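Local coordinates for glutamine synthetase (Helicobacter pylori, PDB 5ZLI), which is a type I-beta glutamine synthetase, a twelve-chain enzyme whose subunit carries a beta-Grasp domain and a larger catalytic domain, at residues B[316-321]-B[382-387]; B[119-124]-B[443-448]. All blocks are in the same frame, centred on the assembly; numbering follows the deposited sequence.

Both contacts lie in the catalytic domain, their centres about 13 Å apart, and helix 377-393 connects them. Interaction 1 is buried and wholly apolar. It packs that helix against helix 315-322. Interaction 2 is partly buried. It sets helix 114-128 against the segment 443-448, mostly loop, and its chemistry runs from apolar at Val445 and Ala121 to polar at Ser443, Gln444 and Lys120. The two meet directly: Ala382 packs on Ala121, and Met386 on Val445. The ring of Phe446 also meets that of Phe321 edge-to-face. In sequence, both segments of interaction 1 fall between those of interaction 2.

Interaction 1. Residues B[316-321]-B[382-387]; sequences RGLAAF and AAILMA
Leu318 and Ala383 bring their CA atoms to 6.9 Å where helices 315-322 and 377-393 pass nearly antiparallel, with the segment axes 9.7 Å apart at 158°. Leu318 carries most of the contact. Its CG lies anti to the backbone N (chi1 -166°), and the two methyls beyond it reach different residues of helix 377-393. Leu318 CD1 touches Ala383 CB at 3.3 Å. Leu318 CD2 lies 3.6 Å from Ile384 CG1, with the two side chains crossing at about a right angle. Leu318 CD2 also reaches Ala387 CB at 4.3 Å, one turn on from Ala383. The two methyls of Leu318 thus rest on Ala383 CB, Ala387 CB and Ile384 CG1. Phe321 adds a second, smaller contact one turn later. Ala383 CB lies oblique to the Phe321 ring, 3.9 Å from Phe321 CD2, so one alanine methyl meets both Leu318 and Phe321. Helix 315-322 is kinked here. Phe321 N makes a hydrogen bond to Leu318 O at 2.9 Å, three residues back, and that oxygen is also hydrogen-bonded to Thr322 OG1. All five touching residues are buried, and the join is plain apolar helix packing. Around it, Leu440 of helix 438-441 touches Phe321 and Ala383, while Tyr454 of helix 448-466 meets the Phe321 ring. Helix 426-434 lies against Ala319 and Ala320 of helix 315-322, and helix 114-128 packs on helix 377-393 through Ala382 and Leu385.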
loop_
_atom_site.group_PDB
_atom_site.type_symbol
_atom_site.label_atom_id
_atom_site.label_comp_id
_atom_site.label_asym_id
_atom_site.label_seq_id
_atom_site.Cartn_x
_atom_site.Cartn_y
_atom_site.Cartn_z
ATOM N N ARG B 316 1.986 -59.013 -1.760
ATOM C CA ARG B 316 1.917 -58.119 -0.603
ATOM C C ARG B 316 3.301 -57.787 -0.054
ATOM O O ARG B 316 3.519 -56.682 0.444
ATOM C CB ARG B 316 0.996 -58.683 0.488
ATOM C CG ARG B 316 -0.399 -58.899 -0.027
ATOM C CD ARG B 316 -1.460 -58.386 0.916
ATOM N NE ARG B 316 -1.139 -58.425 2.341
ATOM C CZ ARG B 316 -1.784 -57.695 3.256
ATOM N NH1 ARG B 316 -2.771 -56.888 2.892
ATOM N NH2 ARG B 316 -1.456 -57.771 4.534
ATOM N N GLY B 317 4.240 -58.734 -0.091
ATOM C CA GLY B 317 5.599 -58.408 0.311
ATOM C C GLY B 317 6.382 -57.668 -0.751
ATOM O O GLY B 317 7.227 -56.829 -0.423
ATOM N N LEU B 318 6.119 -57.974 -2.031
ATOM C CA LEU B 318 6.735 -57.247 -3.139
ATOM C C LEU B 318 6.384 -55.761 -3.136
ATOM O O LEU B 318 7.161 -54.939 -3.646
ATOM C CB LEU B 318 6.339 -57.889 -4.468
ATOM C CG LEU B 318 7.141 -57.494 -5.727
ATOM C CD1 LEU B 318 8.560 -57.799 -5.539
ATOM C CD2 LEU B 318 6.665 -58.243 -6.974
ATOM N N ALA B 319 5.240 -55.390 -2.553
ATOM C CA ALA B 319 4.849 -53.984 -2.538
ATOM C C ALA B 319 5.911 -53.116 -1.885
ATOM O O ALA B 319 6.069 -51.962 -2.268
ATOM C CB ALA B 319 3.521 -53.815 -1.806
ATOM N N ALA B 320 6.672 -53.672 -0.936
ATOM C CA ALA B 320 7.773 -52.970 -0.275
ATOM C C ALA B 320 8.877 -52.501 -1.233
ATOM O O ALA B 320 9.642 -51.592 -0.886
ATOM C CB ALA B 320 8.351 -53.861 0.821
ATOM N N PHE B 321 9.026 -53.109 -2.404
ATOM C CA PHE B 321 10.020 -52.560 -3.305
ATOM C C PHE B 321 9.420 -51.787 -4.455
ATOM O O PHE B 321 10.085 -50.881 -4.982
ATOM C CB PHE B 321 10.907 -53.661 -3.875
ATOM C CG PHE B 321 11.598 -54.465 -2.835
ATOM C CD1 PHE B 321 12.755 -53.999 -2.253
ATOM C CD2 PHE B 321 11.112 -55.706 -2.461
ATOM C CE1 PHE B 321 13.417 -54.745 -1.289
ATOM C CE2 PHE B 321 11.769 -56.464 -1.495
ATOM C CZ PHE B 321 12.926 -55.986 -0.920
ATOM N N ALA B 382 14.344 -55.958 -10.211
ATOM C CA ALA B 382 15.004 -57.123 -9.640
ATOM C C ALA B 382 14.022 -57.975 -8.857
ATOM O O ALA B 382 13.955 -59.188 -9.041
ATOM C CB ALA B 382 16.168 -56.693 -8.760
ATOM N N ALA B 383 13.285 -57.362 -7.933
ATOM C CA ALA B 383 12.335 -58.120 -7.111
ATOM C C ALA B 383 11.168 -58.711 -7.926
ATOM O O ALA B 383 10.743 -59.844 -7.687
ATOM C CB ALA B 383 11.826 -57.232 -5.975
ATOM N N ILE B 384 10.614 -57.960 -8.869
ATOM C CA ILE B 384 9.553 -58.527 -9.697
ATOM C C ILE B 384 10.036 -59.781 -10.402
ATOM O O ILE B 384 9.310 -60.788 -10.469
ATOM C CB ILE B 384 9.018 -57.474 -10.677
ATOM C CG1 ILE B 384 8.018 -56.593 -9.928
ATOM C CG2 ILE B 384 8.424 -58.124 -11.896
ATOM C CD1 ILE B 384 7.826 -55.243 -10.528
ATOM N N LEU B 385 11.270 -59.758 -10.926
ATOM C CA LEU B 385 11.769 -60.946 -11.607
ATOM C C LEU B 385 12.012 -62.088 -10.634
ATOM O O LEU B 385 11.683 -63.232 -10.935
ATOM C CB LEU B 385 13.018 -60.626 -12.408
ATOM C CG LEU B 385 13.602 -61.899 -13.022
ATOM C CD1 LEU B 385 12.681 -62.557 -14.062
ATOM C CD2 LEU B 385 14.968 -61.563 -13.660
ATOM N N MET B 386 12.547 -61.801 -9.450
ATOM C CA MET B 386 12.763 -62.865 -8.468
ATOM C C MET B 386 11.454 -63.490 -8.009
ATOM O O MET B 386 11.438 -64.653 -7.601
ATOM C CB MET B 386 13.511 -62.352 -7.239
ATOM C CG MET B 386 14.930 -61.858 -7.441
ATOM S SD MET B 386 16.107 -63.016 -8.141
ATOM C CE MET B 386 16.329 -64.178 -6.797
ATOM N N ALA B 387 10.354 -62.748 -8.049
ATOM C CA ALA B 387 9.091 -63.327 -7.617
ATOM C C ALA B 387 8.431 -64.133 -8.710
ATOM O O ALA B 387 7.723 -65.106 -8.418
ATOM C CB ALA B 387 8.126 -62.245 -7.162
#

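Interaction 2. Residues B[119-124]-B[443-448]; sequences KKALQH and SQVFSE
Val445 turns CG1 anti to its own backbone N (chi1 177°), against Ala121, and His124 sets CG anti to its backbone N (chi1 169°). This is helix-on-loop packing in the catalytic domain. Helix 114-128 lies on the connection between helices 438-441 and 448-466, where Ser447 takes the N-cap position of the second helix. Val445 is the buried centre of the contact. Val445 CG1 lies 3.6 Å from Ala121 CB and packs on the CA of that residue too. Ser443 and Gln444 both have positive phi, and in this turn of the chain Ser443 faces His124 while Gln444 O faces Lys120. Ser443 OG lies oblique to the His124 ring, 3.1 Å from His124 CD2. Toward the more open side, bends at chi3 and chi4 put Lys120 CE 3.4 Å and Lys120 NZ 3.5 Å from Gln444 O. Met386 and Met389 of helix 377-393 touch His124, while Ser447 OG is hydrogen-bonded to Glu111 OE1. The second methyl of Val445, CG2, rests against the helix backbone at Lys120 O, 3.6 Å away, and lies 3.9 Å from His124 CB.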
loop_
_atom_site.group_PDB
_atom_site.type_symbol
_atom_site.label_atom_id
_atom_site.label_comp_id
_atom_site.label_asym_id
_atom_site.label_seq_id
_atom_site.Cartn_x
_atom_site.Cartn_y
_atom_site.Cartn_z
ATOM N N LYS B 119 21.822 -56.454 -11.677
ATOM C CA LYS B 119 22.560 -57.390 -12.504
ATOM C C LYS B 119 22.519 -58.773 -11.876
ATOM O O LYS B 119 22.152 -59.746 -12.537
ATOM C CB LYS B 119 23.986 -56.908 -12.638
ATOM C CG LYS B 119 24.063 -55.607 -13.344
ATOM C CD LYS B 119 25.486 -55.204 -13.575
ATOM C CE LYS B 119 25.518 -53.860 -14.257
ATOM N NZ LYS B 119 26.871 -53.323 -14.507
ATOM N N LYS B 120 22.707 -58.854 -10.562
ATOM C CA LYS B 120 22.672 -60.154 -9.912
ATOM C C LYS B 120 21.297 -60.804 -10.067
ATOM O O LYS B 120 21.194 -62.038 -10.126
ATOM C CB LYS B 120 23.083 -59.966 -8.449
ATOM C CG LYS B 120 24.576 -59.632 -8.321
ATOM C CD LYS B 120 25.056 -59.389 -6.895
ATOM C CE LYS B 120 24.490 -60.384 -5.910
ATOM N NZ LYS B 120 24.704 -61.790 -6.312
ATOM N N ALA B 121 20.244 -59.999 -10.221
ATOM C CA ALA B 121 18.899 -60.544 -10.397
ATOM C C ALA B 121 18.664 -61.027 -11.814
ATOM O O ALA B 121 17.907 -61.977 -12.023
ATOM C CB ALA B 121 17.845 -59.506 -10.037
ATOM N N LEU B 122 19.188 -60.301 -12.798
ATOM C CA LEU B 122 19.105 -60.743 -14.180
ATOM C C LEU B 122 20.107 -61.841 -14.485
ATOM O O LEU B 122 19.890 -62.626 -15.408
ATOM C CB LEU B 122 19.288 -59.564 -15.135
ATOM C CG LEU B 122 19.385 -59.864 -16.634
ATOM C CD1 LEU B 122 18.111 -60.489 -17.182
ATOM C CD2 LEU B 122 19.728 -58.577 -17.380
ATOM N N GLN B 123 21.195 -61.931 -13.731
ATOM C CA GLN B 123 22.113 -63.025 -14.007
ATOM C C GLN B 123 21.664 -64.321 -13.345
ATOM O O GLN B 123 21.923 -65.398 -13.891
ATOM C CB GLN B 123 23.527 -62.627 -13.595
ATOM C CG GLN B 123 24.324 -61.921 -14.726
ATOM C CD GLN B 123 23.696 -60.604 -15.290
ATOM O OE1 GLN B 123 22.537 -60.252 -15.034
ATOM N NE2 GLN B 123 24.495 -59.880 -16.065
ATOM N N HIS B 124 20.952 -64.244 -12.210
ATOM C CA HIS B 124 20.363 -65.443 -11.613
ATOM C C HIS B 124 19.402 -66.143 -12.560
ATOM O O HIS B 124 19.200 -67.347 -12.416
ATOM C CB HIS B 124 19.617 -65.133 -10.303
ATOM C CG HIS B 124 18.785 -66.278 -9.796
ATOM N ND1 HIS B 124 17.408 -66.277 -9.829
ATOM C CD2 HIS B 124 19.145 -67.474 -9.267
ATOM C CE1 HIS B 124 16.955 -67.418 -9.337
ATOM N NE2 HIS B 124 17.990 -68.162 -8.991
ATOM N N SER B 443 20.279 -67.393 -4.368
ATOM C CA SER B 443 21.568 -67.053 -4.997
ATOM C C SER B 443 22.083 -65.679 -4.554
ATOM O O SER B 443 22.794 -64.985 -5.295
ATOM C CB SER B 443 21.497 -67.162 -6.516
ATOM O OG SER B 443 20.924 -68.410 -6.881
ATOM N N GLN B 444 21.719 -65.276 -3.330
ATOM C CA GLN B 444 22.293 -64.105 -2.672
ATOM C C GLN B 444 22.014 -62.816 -3.448
ATOM O O GLN B 444 22.764 -61.830 -3.342
ATOM C CB GLN B 444 23.797 -64.311 -2.435
ATOM C CG GLN B 444 24.107 -65.526 -1.550
ATOM C CD GLN B 444 23.417 -65.468 -0.176
ATOM O OE1 GLN B 444 23.556 -64.485 0.569
ATOM N NE2 GLN B 444 22.667 -66.525 0.164
ATOM N N VAL B 445 20.924 -62.819 -4.227
ATOM C CA VAL B 445 20.578 -61.659 -5.053
ATOM C C VAL B 445 20.232 -60.483 -4.150
ATOM O O VAL B 445 20.761 -59.371 -4.301
ATOM C CB VAL B 445 19.425 -62.008 -6.028
ATOM C CG1 VAL B 445 18.993 -60.787 -6.853
ATOM C CG2 VAL B 445 19.803 -63.139 -6.970
ATOM N N PHE B 446 19.382 -60.732 -3.170
ATOM C CA PHE B 446 19.073 -59.801 -2.097
ATOM C C PHE B 446 19.720 -60.423 -0.858
ATOM O O PHE B 446 19.147 -61.295 -0.210
ATOM C CB PHE B 446 17.542 -59.633 -1.930
ATOM C CG PHE B 446 16.857 -58.879 -3.065
ATOM C CD1 PHE B 446 16.791 -59.413 -4.348
ATOM C CD2 PHE B 446 16.203 -57.686 -2.823
ATOM C CE1 PHE B 446 16.160 -58.748 -5.353
ATOM C CE2 PHE B 446 15.551 -57.023 -3.837
ATOM C CZ PHE B 446 15.535 -57.559 -5.102
ATOM N N SER B 447 20.931 -60.002 -0.542
ATOM C CA SER B 447 21.551 -60.494 0.679
ATOM C C SER B 447 20.791 -59.980 1.904
ATOM O O SER B 447 20.134 -58.939 1.868
ATOM C CB SER B 447 23.009 -60.086 0.718
ATOM O OG SER B 447 23.144 -58.769 1.182
ATOM N N GLU B 448 20.869 -60.727 3.004
ATOM C CA GLU B 448 20.065 -60.361 4.165
ATOM C C GLU B 448 20.527 -59.055 4.780
ATOM O O GLU B 448 19.694 -58.265 5.243
ATOM C CB GLU B 448 20.073 -61.478 5.204
ATOM C CG GLU B 448 19.416 -61.100 6.542
ATOM C CD GLU B 448 17.940 -61.406 6.659
ATOM O OE1 GLU B 448 17.342 -61.927 5.684
ATOM O OE2 GLU B 448 17.393 -61.129 7.758
#